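Local coordinates for protein contact-dependent inhibitor I (Escherichia coli NC101, PDB 5I4Q) that probably acts as an immunity protein, binding the toxin part of its cognate contact-dependent inhibitor A and so shielding the producing cell from self-inhibition, at residues Arg15-Val18 against Leu19-Arg23; Gly40-Phe44 against Asp45-Pro49; Gln77-Ile80 against Tyr81-Arg85. All blocks are in the same frame, centred on the assembly; numbering follows the deposited sequence.

In the fold
The three contacts come in series along an all-helical chain, each local, none nested in or crossing another. Contact 1 lies within helix 4-40, touches the loop at Tyr70, and reaches a second copy of the protein. At the end of that helix contact 2 closes the turn into helix 44-66, on the opposite side of the chain's centre; its centre is about 34 Å from that of contact 1. Contact 3 ends helix 74-82 and begins the link to helix 88-99, its nearest atoms about 11 Å from those of either other contact. Contact 2 thus ties the start of helix 44-66 to helix 88-99, while contact 3 meets both helices and the inhibitor A chain.

Contact 1 (Arg15-Val18 against Leu19-Arg23); sequences RDVV and LSIKR
Val17 and Ile21 lie side by side, one helical turn apart, and form the buried part of this stretch of helix 4-40. The CG2 methyl of Val17 meets CD1 of Ile21 at 4.1 Å, and the backbone bond Ile21 N to Val17 O is 2.9 Å. Branched aliphatic residues suit this side because Tyr14 of the second subunit packs on Val18 and Ile21, while Tyr70 of the same chain touches Ile21.

Val18 and Lys22 also run alongside each other: CG1 of Val18 touches CE of Lys22 at 3.6 Å, and beyond a bend at chi4 (-78°) the exposed lysine turns to the solvent side. Asp16 is exposed too, and Arg15 holds it in a salt bridge, side-on: NE at 3.1 Å and NH2 at 2.9 Å both give to OD1, which lies in the guanidinium plane.

Other chains cover the remaining faces. Leu19 CG rests on one face of the buried Arg23 guanidinium, which makes a salt bridge to another protein's chain, and Ser20 OG bonds Asp10 of the second subunit. Apolar side chains thus meet the second subunit while Arg23 and Ser20 supply polar bonds to other chains, consistent with a helix packed between chains.

Contact 2 (Gly40-Phe44 against Asp45-Pro49); sequences GSTNF and DNAQP
Asn43 turns its CG between its own backbone N and carbonyl carbon (chi1 76°), which carries OD1 forward to the amide of Asn46. Phe44 instead sends its ring anti to the backbone N (chi1 -171°), and Gln48, bent at chi2, folds its amide back over that ring. Asn46 N gives to Asn43 OD1 at 3.0 Å, almost straight out from the side-chain carbonyl. The two asparagine side chains are skewed, with amide planes only modestly inclined, and Asn46 ND2 lies close to the same OD1 without bonding it.

This is an N-cap: Asn43 stands just ahead of helix 44-66, and its short side chain lets the amide oxygen take the first-turn N-H of Asn46. Before it, Thr42 crosses Asn46 at about a right angle, OG1 lying 3.5 Å from Asn46 CB, while Thr42 CG2 sits 4.2 Å from Ala47 CB.

In the first turn Phe44 O accepts from two donors on opposite faces of its carbonyl plane. Gln48 NE2 is the nearer, at 2.9 Å and with a nearly linear N-H...O angle of 174°; Ala47 N is the other, at 3.2 Å. The same NE2 stands 3.3 Å above the centre of the Phe44 ring, the amide inclined to the ring plane. Glutamine has the length for both tasks, and its OE1 bonds Arg91 of helix 88-99. Phe44 also has a cation-pi contact with Lys92, and small Ala47 lies against His95.

Contact 3 (Gln77-Ile80 against Tyr81-Arg85); sequences QDLI and YHLDR
His82 curls back over the preceding turn, its CD2 coming to 4.0 Å from CB of Asp78 and to 3.0 Å from Asp78 O. The histidine CG stands beside its backbone N (chi1 -66°), which turns the imidazole toward the earlier turn. Asp78 O meanwhile takes the backbone N-H of His82 at 2.9 Å and also lies at the edge of the Tyr81 ring, near its plane. The two aromatic side chains leave neighbouring positions differently: Tyr81 sends CG anti to its backbone N (chi1 170°), and its CD2 lies over one face of the imidazole, offset toward the rim. Its hydroxyl bonds Glu73 of the inhibitor A chain.

On the buried side Leu79 and Leu83 pass each other at a slant and meet through their CD1 methyls at 4.0 Å, flexible aliphatic chains that suit a hydrophobic interior. Leu83 N still bonds Leu79 O at 3.0 Å, although Leu83 is the first residue to leave helical backbone angles. Asp84 follows, its CB 3.5 Å from Ile80 O; OD2 makes a salt bridge to Arg37 and a hydrogen bond to His85 of the inhibitor A chain, and an acidic side chain suits these partners.

Leu79 and Ile80 press on Leu61 of helix 44-66, Leu83 on Leu54 of that helix, and both His82 and Leu83 on Trp94 of helix 88-99.

Contact 1 (Arg15-Val18 against Leu19-Arg23)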
loop_
_atom_site.group_PDB
_atom_site.type_symbol
_atom_site.label_atom_id
_atom_site.label_comp_id
_atom_site.label_asym_id
_atom_site.label_seq_id
_atom_site.Cartn_x
_atom_site.Cartn_y
_atom_site.Cartn_z
ATOM N N ARG B 15 1.027 6.157 0.026
ATOM C CA ARG B 15 2.262 6.590 -0.615
ATOM C C ARG B 15 3.435 6.544 0.368
ATOM O O ARG B 15 4.486 6.091 0.033
ATOM C CB ARG B 15 2.112 7.998 -1.163
ATOM C CG ARG B 15 3.385 8.427 -1.919
ATOM C CD ARG B 15 3.561 9.912 -1.992
ATOM N NE ARG B 15 3.534 10.461 -0.657
ATOM C CZ ARG B 15 2.999 11.633 -0.358
ATOM N NH1 ARG B 15 2.448 12.382 -1.302
ATOM N NH2 ARG B 15 2.987 12.039 0.901
ATOM N N ASP B 16 3.236 7.038 1.576
ATOM C CA ASP B 16 4.292 7.067 2.562
ATOM C C ASP B 16 4.718 5.688 3.045
ATOM O O ASP B 16 5.894 5.431 3.198
ATOM C CB ASP B 16 3.892 7.923 3.741
ATOM C CG ASP B 16 3.734 9.407 3.371
ATOM O OD1 ASP B 16 4.204 9.821 2.297
ATOM O OD2 ASP B 16 3.134 10.181 4.155
ATOM N N VAL B 17 3.784 4.799 3.274
ATOM C CA VAL B 17 4.153 3.505 3.762
ATOM C C VAL B 17 4.832 2.657 2.703
ATOM O O VAL B 17 5.818 1.970 3.010
ATOM C CB VAL B 17 3.008 2.761 4.493
ATOM C CG1 VAL B 17 2.052 2.071 3.558
ATOM C CG2 VAL B 17 3.608 1.733 5.396
ATOM N N VAL B 18 4.376 2.756 1.470
ATOM C CA VAL B 18 4.978 2.000 0.379
ATOM C C VAL B 18 6.413 2.469 0.156
ATOM O O VAL B 18 7.324 1.690 -0.005
ATOM C CB VAL B 18 4.105 2.125 -0.873
ATOM C CG1 VAL B 18 4.816 1.714 -2.139
ATOM C CG2 VAL B 18 2.862 1.271 -0.696
ATOM N N LEU B 19 6.616 3.773 0.167
ATOM C CA LEU B 19 7.958 4.334 0.053
ATOM C C LEU B 19 8.894 3.705 1.066
ATOM O O LEU B 19 10.036 3.347 0.740
ATOM C CB LEU B 19 7.878 5.815 0.317
ATOM C CG LEU B 19 9.079 6.675 0.133
ATOM C CD1 LEU B 19 9.529 6.612 -1.315
ATOM C CD2 LEU B 19 8.705 8.101 0.486
ATOM N N SER B 20 8.418 3.620 2.305
ATOM C CA SER B 20 9.183 3.057 3.415
ATOM C C SER B 20 9.445 1.536 3.311
ATOM O O SER B 20 10.548 1.029 3.562
ATOM C CB SER B 20 8.436 3.357 4.687
ATOM O OG SER B 20 9.031 2.662 5.725
ATOM N N ILE B 21 8.435 0.803 2.899
ATOM C CA ILE B 21 8.566 -0.631 2.705
ATOM C C ILE B 21 9.596 -0.922 1.631
ATOM O O ILE B 21 10.405 -1.811 1.806
ATOM C CB ILE B 21 7.203 -1.257 2.355
ATOM C CG1 ILE B 21 6.338 -1.280 3.594
ATOM C CG2 ILE B 21 7.337 -2.650 1.754
ATOM C CD1 ILE B 21 4.864 -1.466 3.251
ATOM N N LYS B 22 9.561 -0.198 0.531
ATOM C CA LYS B 22 10.537 -0.415 -0.562
ATOM C C LYS B 22 11.984 -0.182 -0.096
ATOM O O LYS B 22 12.909 -0.876 -0.534
ATOM C CB LYS B 22 10.258 0.455 -1.766
ATOM C CG LYS B 22 8.993 0.089 -2.560
ATOM C CD LYS B 22 8.854 1.049 -3.765
ATOM C CE LYS B 22 7.486 0.977 -4.438
ATOM N NZ LYS B 22 7.414 -0.204 -5.296
ATOM N N ARG B 23 12.156 0.810 0.770
ATOM C CA ARG B 23 13.449 1.061 1.334
ATOM C C ARG B 23 13.872 -0.086 2.212
ATOM O O ARG B 23 15.006 -0.485 2.216
ATOM C CB ARG B 23 13.441 2.332 2.170
ATOM C CG ARG B 23 13.461 3.559 1.328
ATOM C CD ARG B 23 13.229 4.782 2.176
ATOM N NE ARG B 23 12.968 5.891 1.302
ATOM C CZ ARG B 23 12.654 7.112 1.678
ATOM N NH1 ARG B 23 12.570 7.438 2.949
ATOM N NH2 ARG B 23 12.449 8.013 0.760
#

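Contact 2 (Gly40-Phe44 against Asp45-Pro49)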
loop_
_atom_site.group_PDB
_atom_site.type_symbol
_atom_site.label_atom_id
_atom_site.label_comp_id
_atom_site.label_asym_id
_atom_site.label_seq_id
_atom_site.Cartn_x
_atom_site.Cartn_y
_atom_site.Cartn_z
ATOM N N GLY B 40 29.194 -18.590 0.742
ATOM C CA GLY B 40 29.931 -19.158 -0.383
ATOM C C GLY B 40 31.435 -19.089 -0.229
ATOM O O GLY B 40 32.144 -19.688 -0.986
ATOM N N SER B 41 31.910 -18.341 0.759
ATOM C CA SER B 41 33.335 -18.180 1.028
ATOM C C SER B 41 33.753 -18.901 2.288
ATOM O O SER B 41 34.825 -18.644 2.769
ATOM C CB SER B 41 33.666 -16.705 1.268
ATOM O OG SER B 41 33.246 -15.892 0.207
ATOM N N THR B 42 32.926 -19.763 2.875
ATOM C CA THR B 42 33.370 -20.449 4.097
ATOM C C THR B 42 32.972 -21.911 4.040
ATOM O O THR B 42 32.253 -22.347 3.107
ATOM C CB THR B 42 32.919 -19.686 5.390
ATOM O OG1 THR B 42 33.646 -20.166 6.522
ATOM C CG2 THR B 42 31.475 -19.785 5.693
ATOM N N ASN B 43 33.461 -22.695 4.996
ATOM C CA ASN B 43 33.096 -24.111 4.993
ATOM C C ASN B 43 31.656 -24.359 5.564
ATOM O O ASN B 43 31.031 -23.493 6.162
ATOM C CB ASN B 43 34.202 -24.982 5.625
ATOM C CG ASN B 43 34.231 -24.901 7.137
ATOM O OD1 ASN B 43 33.227 -24.562 7.781
ATOM N ND2 ASN B 43 35.378 -25.235 7.723
ATOM N N PHE B 44 31.149 -25.555 5.350
ATOM C CA PHE B 44 29.791 -25.870 5.717
ATOM C C PHE B 44 29.497 -25.663 7.190
ATOM O O PHE B 44 28.480 -25.076 7.535
ATOM C CB PHE B 44 29.399 -27.290 5.284
ATOM C CG PHE B 44 27.938 -27.582 5.443
ATOM C CD1 PHE B 44 27.022 -26.995 4.611
ATOM C CD2 PHE B 44 27.479 -28.424 6.448
ATOM C CE1 PHE B 44 25.668 -27.294 4.708
ATOM C CE2 PHE B 44 26.126 -28.680 6.600
ATOM C CZ PHE B 44 25.211 -28.099 5.728
ATOM N N ASP B 45 30.342 -26.135 8.068
ATOM C CA ASP B 45 30.067 -25.951 9.503
ATOM C C ASP B 45 29.951 -24.491 9.923
ATOM O O ASP B 45 29.037 -24.114 10.651
ATOM C CB ASP B 45 31.137 -26.641 10.342
ATOM C CG ASP B 45 30.968 -28.181 10.377
ATOM O OD1 ASP B 45 30.283 -28.788 9.490
ATOM O OD2 ASP B 45 31.520 -28.798 11.328
ATOM N N ASN B 46 30.874 -23.679 9.447
ATOM C CA ASN B 46 30.961 -22.269 9.820
ATOM C C ASN B 46 29.862 -21.439 9.160
ATOM O O ASN B 46 29.670 -20.305 9.528
ATOM C CB ASN B 46 32.292 -21.683 9.376
ATOM C CG ASN B 46 33.471 -22.343 10.029
ATOM O OD1 ASN B 46 33.380 -22.815 11.154
ATOM N ND2 ASN B 46 34.587 -22.392 9.310
ATOM N N ALA B 47 29.208 -22.016 8.143
ATOM C CA ALA B 47 28.096 -21.400 7.429
ATOM C C ALA B 47 26.765 -21.525 8.149
ATOM O O ALA B 47 25.849 -20.809 7.805
ATOM C CB ALA B 47 27.969 -21.999 6.032
ATOM N N GLN B 48 26.657 -22.384 9.157
ATOM C CA GLN B 48 25.363 -22.620 9.767
ATOM C C GLN B 48 24.751 -21.392 10.423
ATOM O O GLN B 48 23.538 -21.165 10.281
ATOM C CB GLN B 48 25.384 -23.778 10.753
ATOM C CG GLN B 48 25.737 -25.112 10.142
ATOM C CD GLN B 48 24.928 -25.422 8.923
ATOM O OE1 GLN B 48 23.696 -25.598 9.002
ATOM N NE2 GLN B 48 25.597 -25.499 7.776
ATOM N N PRO B 49 25.544 -20.608 11.169
ATOM C CA PRO B 49 24.903 -19.425 11.755
ATOM C C PRO B 49 24.570 -18.382 10.690
ATOM O O PRO B 49 23.690 -17.557 10.890
ATOM C CB PRO B 49 25.957 -18.894 12.757
ATOM C CG PRO B 49 27.248 -19.537 12.335
ATOM C CD PRO B 49 26.846 -20.871 11.789
#

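Contact 3 (Gln77-Ile80 against Tyr81-Arg85)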
loop_
_atom_site.group_PDB
_atom_site.type_symbol
_atom_site.label_atom_id
_atom_site.label_comp_id
_atom_site.label_asym_id
_atom_site.label_seq_id
_atom_site.Cartn_x
_atom_site.Cartn_y
_atom_site.Cartn_z
ATOM N N GLN B 77 10.530 -12.022 -4.627
ATOM C CA GLN B 77 9.585 -13.136 -4.771
ATOM C C GLN B 77 10.259 -14.465 -5.068
ATOM O O GLN B 77 9.932 -15.469 -4.475
ATOM C CB GLN B 77 8.564 -12.890 -5.851
ATOM C CG GLN B 77 7.176 -12.561 -5.353
ATOM C CD GLN B 77 6.298 -11.987 -6.468
ATOM O OE1 GLN B 77 6.504 -10.850 -6.923
ATOM N NE2 GLN B 77 5.324 -12.762 -6.910
ATOM N N ASP B 78 11.206 -14.466 -5.986
ATOM C CA ASP B 78 11.989 -15.650 -6.279
ATOM C C ASP B 78 12.789 -16.089 -5.092
ATOM O O ASP B 78 12.816 -17.281 -4.785
ATOM C CB ASP B 78 12.923 -15.424 -7.461
ATOM C CG ASP B 78 12.171 -15.304 -8.777
ATOM O OD1 ASP B 78 10.983 -15.742 -8.884
ATOM O OD2 ASP B 78 12.767 -14.751 -9.718
ATOM N N LEU B 79 13.390 -15.146 -4.395
ATOM C CA LEU B 79 14.089 -15.476 -3.184
ATOM C C LEU B 79 13.196 -16.129 -2.122
ATOM O O LEU B 79 13.604 -17.121 -1.488
ATOM C CB LEU B 79 14.739 -14.248 -2.564
ATOM C CG LEU B 79 15.437 -14.685 -1.265
ATOM C CD1 LEU B 79 16.879 -14.207 -1.250
ATOM C CD2 LEU B 79 14.672 -14.321 0.006
ATOM N N ILE B 80 12.007 -15.567 -1.900
ATOM C CA ILE B 80 11.068 -16.132 -0.925
ATOM C C ILE B 80 10.702 -17.590 -1.258
ATOM O O ILE B 80 10.630 -18.450 -0.377
ATOM C CB ILE B 80 9.804 -15.303 -0.813
ATOM C CG1 ILE B 80 10.082 -13.938 -0.135
ATOM C CG2 ILE B 80 8.735 -16.061 -0.048
ATOM C CD1 ILE B 80 8.858 -13.051 -0.154
ATOM N N TYR B 81 10.496 -17.875 -2.528
ATOM C CA TYR B 81 10.252 -19.254 -2.948
ATOM C C TYR B 81 11.489 -20.148 -2.744
ATOM O O TYR B 81 11.488 -21.131 -1.995
ATOM C CB TYR B 81 9.791 -19.276 -4.414
ATOM C CG TYR B 81 9.760 -20.666 -4.953
ATOM C CD1 TYR B 81 8.674 -21.532 -4.682
ATOM C CD2 TYR B 81 10.827 -21.163 -5.692
ATOM C CE1 TYR B 81 8.674 -22.843 -5.131
ATOM C CE2 TYR B 81 10.819 -22.468 -6.156
ATOM C CZ TYR B 81 9.744 -23.290 -5.876
ATOM O OH TYR B 81 9.786 -24.574 -6.315
ATOM N N HIS B 82 12.567 -19.828 -3.414
ATOM C CA HIS B 82 13.755 -20.724 -3.385
ATOM C C HIS B 82 14.338 -21.018 -2.006
ATOM O O HIS B 82 14.840 -22.114 -1.783
ATOM C CB HIS B 82 14.850 -20.151 -4.245
ATOM C CG HIS B 82 14.508 -20.118 -5.699
ATOM N ND1 HIS B 82 14.368 -21.267 -6.448
ATOM C CD2 HIS B 82 14.365 -19.086 -6.560
ATOM C CE1 HIS B 82 14.097 -20.939 -7.698
ATOM N NE2 HIS B 82 14.099 -19.623 -7.793
ATOM N N LEU B 83 14.266 -20.060 -1.082
ATOM C CA LEU B 83 14.871 -20.205 0.242
ATOM C C LEU B 83 13.903 -20.544 1.354
ATOM O O LEU B 83 14.263 -20.498 2.522
ATOM C CB LEU B 83 15.612 -18.933 0.600
ATOM C CG LEU B 83 16.945 -18.670 -0.148
ATOM C CD1 LEU B 83 17.782 -17.646 0.608
ATOM C CD2 LEU B 83 17.795 -19.889 -0.310
ATOM N N ASP B 84 12.680 -20.895 1.013
ATOM C CA ASP B 84 11.669 -21.230 2.009
ATOM C C ASP B 84 12.024 -22.469 2.801
ATOM O O ASP B 84 11.936 -22.493 4.003
ATOM C CB ASP B 84 10.298 -21.463 1.337
ATOM C CG ASP B 84 9.179 -21.438 2.331
ATOM O OD1 ASP B 84 8.934 -20.360 2.910
ATOM O OD2 ASP B 84 8.608 -22.478 2.637
ATOM N N ARG B 85 12.449 -23.503 2.109
ATOM C CA ARG B 85 12.790 -24.733 2.756
ATOM C C ARG B 85 14.177 -24.618 3.423
ATOM O O ARG B 85 15.162 -24.355 2.758
ATOM C CB ARG B 85 12.791 -25.837 1.707
ATOM C CG ARG B 85 13.085 -27.210 2.310
ATOM C CD ARG B 85 13.105 -28.333 1.264
ATOM N NE ARG B 85 13.594 -29.611 1.851
ATOM C CZ ARG B 85 13.769 -30.725 1.172
ATOM N NH1 ARG B 85 13.582 -30.718 -0.143
ATOM N NH2 ARG B 85 14.216 -31.812 1.805
#